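PDB 1R6V: subtilisin-like serine protease from Fervidobacterium pennivorans, which degrades keratin into peptides as a calcium-binding serine endopeptidase of the subtilisin family, allowing the bacterium to grow on native feathers. Local coordinates for residues V466-M471 / G486-P491; V452-A457 / I500-P505; P182-E187 / I231-A236. The protein carries 1 engineered substitution. All blocks are in the same frame, centred on the assembly; numbering follows the deposited sequence.

Contact 1. Residues V466-M471 / G486-P491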
loop_
_atom_site.group_PDB
_atom_site.type_symbol
_atom_site.label_atom_id
_atom_site.label_comp_id
_atom_site.label_asym_id
_atom_site.label_seq_id
_atom_site.Cartn_x
_atom_site.Cartn_y
_atom_site.Cartn_z
ATOM N N VAL A 466 2.264 10.738 -8.697
ATOM C CA VAL A 466 1.856 10.490 -10.074
ATOM C C VAL A 466 1.460 9.014 -10.097
ATOM O O VAL A 466 2.175 8.159 -9.552
ATOM C CB VAL A 466 3.023 10.752 -11.044
ATOM C CG1 VAL A 466 2.679 10.226 -12.442
ATOM C CG2 VAL A 466 3.301 12.255 -11.110
ATOM N N PHE A 467 0.315 8.710 -10.696
ATOM C CA PHE A 467 -0.154 7.332 -10.766
ATOM C C PHE A 467 0.541 6.639 -11.928
ATOM O O PHE A 467 0.734 7.233 -12.986
ATOM C CB PHE A 467 -1.669 7.281 -10.988
ATOM C CG PHE A 467 -2.398 8.524 -10.535
ATOM C CD1 PHE A 467 -2.430 9.672 -11.338
ATOM C CD2 PHE A 467 -3.070 8.544 -9.317
ATOM C CE1 PHE A 467 -3.126 10.823 -10.927
ATOM C CE2 PHE A 467 -3.766 9.681 -8.895
ATOM C CZ PHE A 467 -3.795 10.822 -9.703
ATOM N N VAL A 468 0.938 5.387 -11.721
ATOM C CA VAL A 468 1.592 4.629 -12.781
ATOM C C VAL A 468 0.861 3.306 -12.870
ATOM O O VAL A 468 0.848 2.504 -11.929
ATOM C CB VAL A 468 3.089 4.391 -12.490
ATOM C CG1 VAL A 468 3.717 3.554 -13.620
ATOM C CG2 VAL A 468 3.816 5.720 -12.381
ATOM N N SER A 469 0.246 3.090 -14.025
ATOM C CA SER A 469 -0.548 1.903 -14.268
ATOM C C SER A 469 0.086 1.062 -15.369
ATOM O O SER A 469 0.298 1.560 -16.468
ATOM C CB SER A 469 -1.949 2.361 -14.687
ATOM O OG SER A 469 -2.846 1.285 -14.819
ATOM N N MET A 470 0.414 -0.196 -15.071
ATOM C CA MET A 470 1.013 -1.082 -16.080
ATOM C C MET A 470 -0.098 -2.036 -16.479
ATOM O O MET A 470 -0.474 -2.912 -15.714
ATOM C CB MET A 470 2.210 -1.845 -15.493
ATOM C CG MET A 470 3.285 -0.932 -14.889
ATOM S SD MET A 470 4.715 -1.799 -14.144
ATOM C CE MET A 470 5.433 -2.663 -15.695
ATOM N N MET A 471 -0.622 -1.849 -17.686
ATOM C CA MET A 471 -1.740 -2.643 -18.158
ATOM C C MET A 471 -1.384 -3.541 -19.335
ATOM O O MET A 471 -0.423 -3.283 -20.061
ATOM C CB MET A 471 -2.874 -1.697 -18.569
ATOM C CG MET A 471 -3.099 -0.541 -17.589
ATOM S SD MET A 471 -4.484 0.593 -18.055
ATOM C CE MET A 471 -5.800 -0.257 -17.221
ATOM N N GLY A 486 9.847 11.039 -7.209
ATOM C CA GLY A 486 9.277 10.736 -8.511
ATOM C C GLY A 486 9.370 9.285 -8.944
ATOM O O GLY A 486 9.053 8.939 -10.084
ATOM N N ILE A 487 9.776 8.421 -8.033
ATOM C CA ILE A 487 9.916 7.020 -8.398
ATOM C C ILE A 487 8.767 6.130 -7.956
ATOM O O ILE A 487 8.318 6.201 -6.815
ATOM C CB ILE A 487 11.240 6.457 -7.835
ATOM C CG1 ILE A 487 12.411 7.278 -8.385
ATOM C CG2 ILE A 487 11.384 4.976 -8.202
ATOM C CD1 ILE A 487 13.717 7.081 -7.649
ATOM N N ALA A 488 8.277 5.304 -8.880
ATOM C CA ALA A 488 7.227 4.336 -8.575
ATOM C C ALA A 488 7.999 3.033 -8.777
ATOM O O ALA A 488 8.522 2.783 -9.868
ATOM C CB ALA A 488 6.069 4.436 -9.572
ATOM N N ARG A 489 8.086 2.225 -7.725
ATOM C CA ARG A 489 8.847 0.981 -7.768
ATOM C C ARG A 489 7.952 -0.226 -7.874
ATOM O O ARG A 489 6.947 -0.324 -7.169
ATOM C CB ARG A 489 9.700 0.821 -6.498
ATOM C CG ARG A 489 10.552 2.020 -6.130
ATOM C CD ARG A 489 11.322 1.750 -4.835
ATOM N NE ARG A 489 12.430 0.817 -5.042
ATOM C CZ ARG A 489 13.398 0.584 -4.157
ATOM N NH1 ARG A 489 13.407 1.212 -2.985
ATOM N NH2 ARG A 489 14.371 -0.272 -4.450
ATOM N N PHE A 490 8.350 -1.161 -8.737
ATOM C CA PHE A 490 7.595 -2.391 -8.954
ATOM C C PHE A 490 8.505 -3.594 -8.717
ATOM O O PHE A 490 9.138 -4.074 -9.646
ATOM C CB PHE A 490 7.072 -2.428 -10.396
ATOM C CG PHE A 490 6.077 -1.339 -10.697
ATOM C CD1 PHE A 490 6.499 -0.062 -11.050
ATOM C CD2 PHE A 490 4.717 -1.594 -10.596
ATOM C CE1 PHE A 490 5.575 0.955 -11.297
ATOM C CE2 PHE A 490 3.782 -0.588 -10.839
ATOM C CZ PHE A 490 4.214 0.687 -11.190
ATOM N N PRO A 491 8.547 -4.117 -7.484
ATOM C CA PRO A 491 9.414 -5.267 -7.222
ATOM C C PRO A 491 8.845 -6.615 -7.598
ATOM O O PRO A 491 7.647 -6.870 -7.452
ATOM C CB PRO A 491 9.682 -5.173 -5.722
ATOM C CG PRO A 491 8.431 -4.541 -5.185
ATOM C CD PRO A 491 7.983 -3.558 -6.240
#

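Contact 2. Residues V452-A457 / I500-P505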
loop_
_atom_site.group_PDB
_atom_site.type_symbol
_atom_site.label_atom_id
_atom_site.label_comp_id
_atom_site.label_asym_id
_atom_site.label_seq_id
_atom_site.Cartn_x
_atom_site.Cartn_y
_atom_site.Cartn_z
ATOM N N VAL A 452 9.568 3.308 -12.542
ATOM C CA VAL A 452 9.115 4.340 -13.460
ATOM C C VAL A 452 9.483 5.609 -12.690
ATOM O O VAL A 452 9.074 5.788 -11.543
ATOM C CB VAL A 452 7.586 4.278 -13.752
ATOM C CG1 VAL A 452 7.178 5.462 -14.645
ATOM C CG2 VAL A 452 7.244 2.961 -14.487
ATOM N N VAL A 453 10.307 6.447 -13.305
ATOM C CA VAL A 453 10.762 7.687 -12.683
ATOM C C VAL A 453 10.167 8.858 -13.454
ATOM O O VAL A 453 10.486 9.048 -14.624
ATOM C CB VAL A 453 12.301 7.803 -12.733
ATOM C CG1 VAL A 453 12.759 8.998 -11.902
ATOM C CG2 VAL A 453 12.950 6.513 -12.217
ATOM N N VAL A 454 9.303 9.633 -12.800
ATOM C CA VAL A 454 8.651 10.789 -13.442
ATOM C C VAL A 454 9.293 12.065 -12.898
ATOM O O VAL A 454 9.365 12.247 -11.689
ATOM C CB VAL A 454 7.132 10.813 -13.126
ATOM C CG1 VAL A 454 6.428 11.922 -13.930
ATOM C CG2 VAL A 454 6.513 9.450 -13.439
ATOM N N THR A 455 9.757 12.940 -13.791
ATOM C CA THR A 455 10.406 14.187 -13.380
ATOM C C THR A 455 9.836 15.341 -14.187
ATOM O O THR A 455 8.977 15.131 -15.040
ATOM C CB THR A 455 11.920 14.163 -13.656
ATOM O OG1 THR A 455 12.138 13.960 -15.058
ATOM C CG2 THR A 455 12.597 13.047 -12.880
ATOM N N ASP A 456 10.310 16.553 -13.909
ATOM C CA ASP A 456 9.860 17.710 -14.673
ATOM C C ASP A 456 10.569 17.644 -16.025
ATOM O O ASP A 456 11.330 16.708 -16.287
ATOM C CB ASP A 456 10.160 19.033 -13.936
ATOM C CG ASP A 456 11.607 19.176 -13.516
ATOM O OD1 ASP A 456 12.470 18.407 -13.973
ATOM O OD2 ASP A 456 11.893 20.096 -12.720
ATOM N N ALA A 457 10.324 18.630 -16.878
ATOM C CA ALA A 457 10.893 18.654 -18.227
ATOM C C ALA A 457 12.401 18.446 -18.345
ATOM O O ALA A 457 12.856 17.673 -19.192
ATOM C CB ALA A 457 10.494 19.954 -18.923
ATOM N N ILE A 500 1.886 1.156 -20.485
ATOM C CA ILE A 500 2.084 1.898 -19.244
ATOM C C ILE A 500 1.518 3.308 -19.339
ATOM O O ILE A 500 1.895 4.074 -20.227
ATOM C CB ILE A 500 3.596 1.960 -18.900
ATOM C CG1 ILE A 500 4.155 0.539 -18.751
ATOM C CG2 ILE A 500 3.804 2.704 -17.583
ATOM C CD1 ILE A 500 5.659 0.479 -18.478
ATOM N N PHE A 501 0.610 3.634 -18.419
ATOM C CA PHE A 501 -0.025 4.950 -18.371
ATOM C C PHE A 501 0.396 5.667 -17.099
ATOM O O PHE A 501 0.386 5.083 -16.025
ATOM C CB PHE A 501 -1.548 4.799 -18.420
ATOM C CG PHE A 501 -2.032 4.048 -19.629
ATOM C CD1 PHE A 501 -2.070 2.655 -19.632
ATOM C CD2 PHE A 501 -2.413 4.731 -20.780
ATOM C CE1 PHE A 501 -2.481 1.955 -20.764
ATOM C CE2 PHE A 501 -2.825 4.037 -21.917
ATOM C CZ PHE A 501 -2.859 2.649 -21.908
ATOM N N VAL A 502 0.775 6.928 -17.244
ATOM C CA VAL A 502 1.242 7.756 -16.136
ATOM C C VAL A 502 0.332 8.986 -16.041
ATOM O O VAL A 502 0.068 9.633 -17.050
ATOM C CB VAL A 502 2.698 8.191 -16.422
ATOM C CG1 VAL A 502 3.263 8.979 -15.264
ATOM C CG2 VAL A 502 3.555 6.950 -16.696
ATOM N N GLY A 503 -0.148 9.302 -14.838
ATOM C CA GLY A 503 -1.033 10.449 -14.674
ATOM C C GLY A 503 -0.571 11.472 -13.647
ATOM O O GLY A 503 -0.299 11.105 -12.505
ATOM N N GLY A 504 -0.535 12.737 -14.086
ATOM C CA GLY A 504 -0.095 13.915 -13.335
ATOM C C GLY A 504 -0.275 13.899 -11.850
ATOM O O GLY A 504 -0.955 13.007 -11.352
ATOM N N PRO A 505 0.279 14.886 -11.108
ATOM C CA PRO A 505 0.074 14.804 -9.656
ATOM C C PRO A 505 -1.395 14.627 -9.323
ATOM O O PRO A 505 -2.258 15.144 -10.024
ATOM C CB PRO A 505 0.639 16.133 -9.138
ATOM C CG PRO A 505 1.666 16.515 -10.180
ATOM C CD PRO A 505 0.967 16.138 -11.476
#

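Contact 3. Residues P182-E187 / I231-A236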
loop_
_atom_site.group_PDB
_atom_site.type_symbol
_atom_site.label_atom_id
_atom_site.label_comp_id
_atom_site.label_asym_id
_atom_site.label_seq_id
_atom_site.Cartn_x
_atom_site.Cartn_y
_atom_site.Cartn_z
ATOM N N PRO A 182 3.641 -6.339 18.096
ATOM C CA PRO A 182 4.075 -4.951 17.917
ATOM C C PRO A 182 3.363 -3.846 18.678
ATOM O O PRO A 182 3.995 -2.864 19.044
ATOM C CB PRO A 182 4.030 -4.754 16.394
ATOM C CG PRO A 182 2.967 -5.719 15.947
ATOM C CD PRO A 182 3.204 -6.941 16.815
ATOM N N ALA A 183 2.069 -4.002 18.945
ATOM C CA ALA A 183 1.325 -2.963 19.645
ATOM C C ALA A 183 1.969 -2.601 20.976
ATOM O O ALA A 183 1.867 -1.463 21.429
ATOM C CB ALA A 183 -0.115 -3.414 19.872
ATOM N N PHE A 184 2.636 -3.568 21.591
ATOM C CA PHE A 184 3.261 -3.334 22.886
ATOM C C PHE A 184 4.735 -3.690 22.899
ATOM O O PHE A 184 5.337 -3.830 23.970
ATOM C CB PHE A 184 2.526 -4.130 23.957
ATOM C CG PHE A 184 1.057 -3.846 24.010
ATOM C CD1 PHE A 184 0.153 -4.640 23.305
ATOM C CD2 PHE A 184 0.577 -2.765 24.733
ATOM C CE1 PHE A 184 -1.208 -4.356 23.319
ATOM C CE2 PHE A 184 -0.785 -2.472 24.756
ATOM C CZ PHE A 184 -1.681 -3.270 24.045
ATOM N N ASP A 185 5.310 -3.824 21.705
ATOM C CA ASP A 185 6.715 -4.176 21.533
ATOM C C ASP A 185 7.036 -5.345 22.459
ATOM O O ASP A 185 8.068 -5.382 23.137
ATOM C CB ASP A 185 7.601 -2.962 21.838
ATOM C CG ASP A 185 9.064 -3.234 21.601
ATOM O OD1 ASP A 185 9.393 -3.955 20.638
ATOM O OD2 ASP A 185 9.896 -2.708 22.377
ATOM N N GLU A 186 6.119 -6.310 22.460
ATOM C CA GLU A 186 6.205 -7.496 23.292
ATOM C C GLU A 186 6.588 -8.752 22.516
ATOM O O GLU A 186 5.932 -9.127 21.539
ATOM C CB GLU A 186 4.853 -7.710 23.973
ATOM C CG GLU A 186 4.772 -8.883 24.919
ATOM C CD GLU A 186 3.344 -9.115 25.409
ATOM O OE1 GLU A 186 2.619 -8.118 25.603
ATOM O OE2 GLU A 186 2.948 -10.288 25.609
ATOM N N GLU A 187 7.659 -9.397 22.958
ATOM C CA GLU A 187 8.128 -10.627 22.343
ATOM C C GLU A 187 7.206 -11.743 22.831
ATOM O O GLU A 187 6.838 -11.775 24.009
ATOM C CB GLU A 187 9.570 -10.894 22.787
ATOM C CG GLU A 187 10.569 -10.975 21.660
ATOM C CD GLU A 187 10.868 -12.409 21.264
ATOM O OE1 GLU A 187 9.961 -13.093 20.736
ATOM O OE2 GLU A 187 12.018 -12.855 21.492
ATOM N N ILE A 231 -1.218 -8.522 14.500
ATOM C CA ILE A 231 -1.621 -7.230 13.981
ATOM C C ILE A 231 -3.101 -6.919 14.196
ATOM O O ILE A 231 -3.539 -5.789 13.941
ATOM C CB ILE A 231 -1.195 -7.033 12.502
ATOM C CG1 ILE A 231 -1.899 -8.033 11.571
ATOM C CG2 ILE A 231 0.320 -7.171 12.405
ATOM C CD1 ILE A 231 -2.032 -7.482 10.130
ATOM N N PHE A 232 -3.858 -7.934 14.634
ATOM C CA PHE A 232 -5.246 -7.771 15.036
ATOM C C PHE A 232 -5.187 -8.279 16.460
ATOM O O PHE A 232 -5.125 -9.472 16.726
ATOM C CB PHE A 232 -6.228 -8.559 14.168
ATOM C CG PHE A 232 -6.534 -7.854 12.895
ATOM C CD1 PHE A 232 -5.744 -8.066 11.767
ATOM C CD2 PHE A 232 -7.527 -6.876 12.851
ATOM C CE1 PHE A 232 -5.931 -7.305 10.616
ATOM C CE2 PHE A 232 -7.720 -6.105 11.700
ATOM C CZ PHE A 232 -6.917 -6.322 10.578
ATOM N N ASP A 233 -5.140 -7.311 17.366
ATOM C CA ASP A 233 -5.013 -7.549 18.791
ATOM C C ASP A 233 -6.386 -7.460 19.469
ATOM O O ASP A 233 -7.421 -7.464 18.793
ATOM C CB ASP A 233 -4.035 -6.491 19.332
ATOM C CG ASP A 233 -3.241 -6.968 20.537
ATOM O OD1 ASP A 233 -3.871 -7.342 21.545
ATOM O OD2 ASP A 233 -1.990 -6.957 20.486
ATOM N N ASP A 234 -6.394 -7.393 20.799
ATOM C CA ASP A 234 -7.645 -7.301 21.553
ATOM C C ASP A 234 -8.194 -5.878 21.436
ATOM O O ASP A 234 -7.576 -4.931 21.928
ATOM C CB ASP A 234 -7.391 -7.617 23.031
ATOM C CG ASP A 234 -8.679 -7.721 23.834
ATOM O OD1 ASP A 234 -9.703 -7.133 23.430
ATOM O OD2 ASP A 234 -8.653 -8.392 24.882
ATOM N N PRO A 235 -9.357 -5.700 20.786
ATOM C CA PRO A 235 -9.916 -4.349 20.649
ATOM C C PRO A 235 -10.144 -3.623 21.972
ATOM O O PRO A 235 -10.277 -2.404 21.996
ATOM C CB PRO A 235 -11.216 -4.581 19.881
ATOM C CG PRO A 235 -11.578 -5.978 20.228
ATOM C CD PRO A 235 -10.255 -6.698 20.184
ATOM N N ALA A 236 -10.177 -4.373 23.067
ATOM C CA ALA A 236 -10.382 -3.771 24.376
ATOM C C ALA A 236 -9.086 -3.101 24.815
ATOM O O ALA A 236 -9.099 -2.183 25.637
ATOM C CB ALA A 236 -10.800 -4.842 25.388
HETATM O O HOH W 1 0.270 -6.321 18.621
#

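Contact 1. Residues V466-M471 / G486-P491
M470 lays its sulfur over one face of the F490 ring, a Met-aromatic contact. SD stands 3.5 Å from the centroid of that ring and only 11° off its normal, so it sits above the middle of the pi system and not at the rim. The chain gets there because it runs extended through chi2 (179°) and bends at chi3; the two side chains run antiparallel alongside one another, sulfur over ring. An unbranched, flexible methionine suits this place, since it can set a polarisable sulfur over an aromatic face.

The remaining contacts are apolar: a valine methyl against the ring, and methyl against methyl. CG1 of V468, anti to the backbone N, comes obliquely to the far end of the ring, 3.8 Å from F490 CZ. The other branch, V468 CG2, meets A488 CB of the facing sheet at 3.8 Å, where a bare methyl fits beside the branched valine. With a leucine in place of F490 there is no ring face for the M470 sulfur, and a gap would probably open beside V468 CG1.

No hydrogen bond links the two strands, whose short axes pass 8.4 Å apart at 31°: they belong to facing sheets of a beta-sandwich. Strand 466-471 pairs with 478-481 and 496-505, strand 487-494 with 446-455, while F490 also reaches P311 and P491 packs on helix 275-286 of the catalytic domain.

Contact 2. Residues V452-A457 / I500-P505
V502 projects from strand 496-505 to meet two valines of strand 446-455. The tighter meeting is methyl to methyl, V454 CG2 to V502 CG1 at 3.8 Å, and the two side chains pass alongside each other, pointing opposite ways. The second branch of V502 serves the other neighbour more loosely, CG2 lying 4.4 Å from V452 CG1. In V502 the CG1 branch is anti to the backbone N (chi1 -176°), which sends the two methyls to different partners. Valine suits all three places: its beta-branch favours extended backbone, and its short, forked side chain fills space close to the strand without polar groups to bury.

The CA atoms of V454 and V502 are 8.4 Å apart and no hydrogen bond joins the segments, as expected where two sheets of a beta-sandwich, here the Ig-like domain, face each other through alternate side chains.

Around this first shell the same interior continues: V466 packs on both V454 and V502, V468 on V452, and V552 touches V452 and V454. I500, two residues earlier and so on the same side as V502, touches F541. Strand 446-455 runs between 487-494 and 549-553, with backbone bonds of V452 to A488, V454 to G486, and V453 to L550 and V552. Beyond it, OD1 of D456 accepts from N460 N in the turn, while OD2 bonds S602 OG, in the range of the second beta-sandwich domain.

Contact 3. Residues P182-E187 / I231-A236
D233 points one carboxylate oxygen at the rim of the F184 ring. OD2 lies in the ring plane, 3.9 Å from F184 CE1, where the slightly positive ring hydrogens face a negatively charged carboxylate oxygen; ring and carboxylate planes stand 75° apart. The same OD2 is 4.1 Å from A183 CB, a small methyl. With CG beside its backbone N (chi1 -55°), the F184 ring swings over to D233, L237 and V238.

D233 has CG anti to the backbone N (chi1 -150°), a setting that brings OD1 back onto its own chain: OD1 accepts from D234 N (2.6 Å) through its anti lone pair. OD2 also accepts a hydrogen bond from a water, 3.0 Å away, that in turn accepts from A183 N at 3.0 Å, bridging the segments.

Both segments belong to the subtilase catalytic domain, joining the tip of the hairpin 179-181/186-188, with its G1 beta bulge at D185 and E186 facing R181, to the turn after strand 225-230. That turn leads into helix 235-238, N-capped by D234, whose OD1 accepts from A236 N (2.8 Å) from above the carboxylate plane.

An aspartate suits this turn because OD2 of D233 also forms a salt bridge with R181 NE; R181 NH1 pairs with E186 OE1. Backbone bonds from I231 and F232 to D162, assigned to the charge relay, place the turn beside the active-site region.

Overall arrangement
Contacts 1 and 2 are two patches of one hydrophobic interior in the Ig-like sandwich, their centres 9 Å apart. Both bridge the same two sheets: strands 466-471 and 496-505 are neighbours in one, 487-494 and 446-455 in the other, and backbone bonds such as A488 N to V452 O, 2.8 Å, tie the contacts directly. Both are buried and apolar, but contact 2 is all aliphatic whereas contact 1 adds sulfur and an aromatic ring. Contact 3 belongs to the catalytic domain, its centre about 33 Å from that of contact 1. Partly buried and built from turns, it relies on a carboxylate and a bridging water.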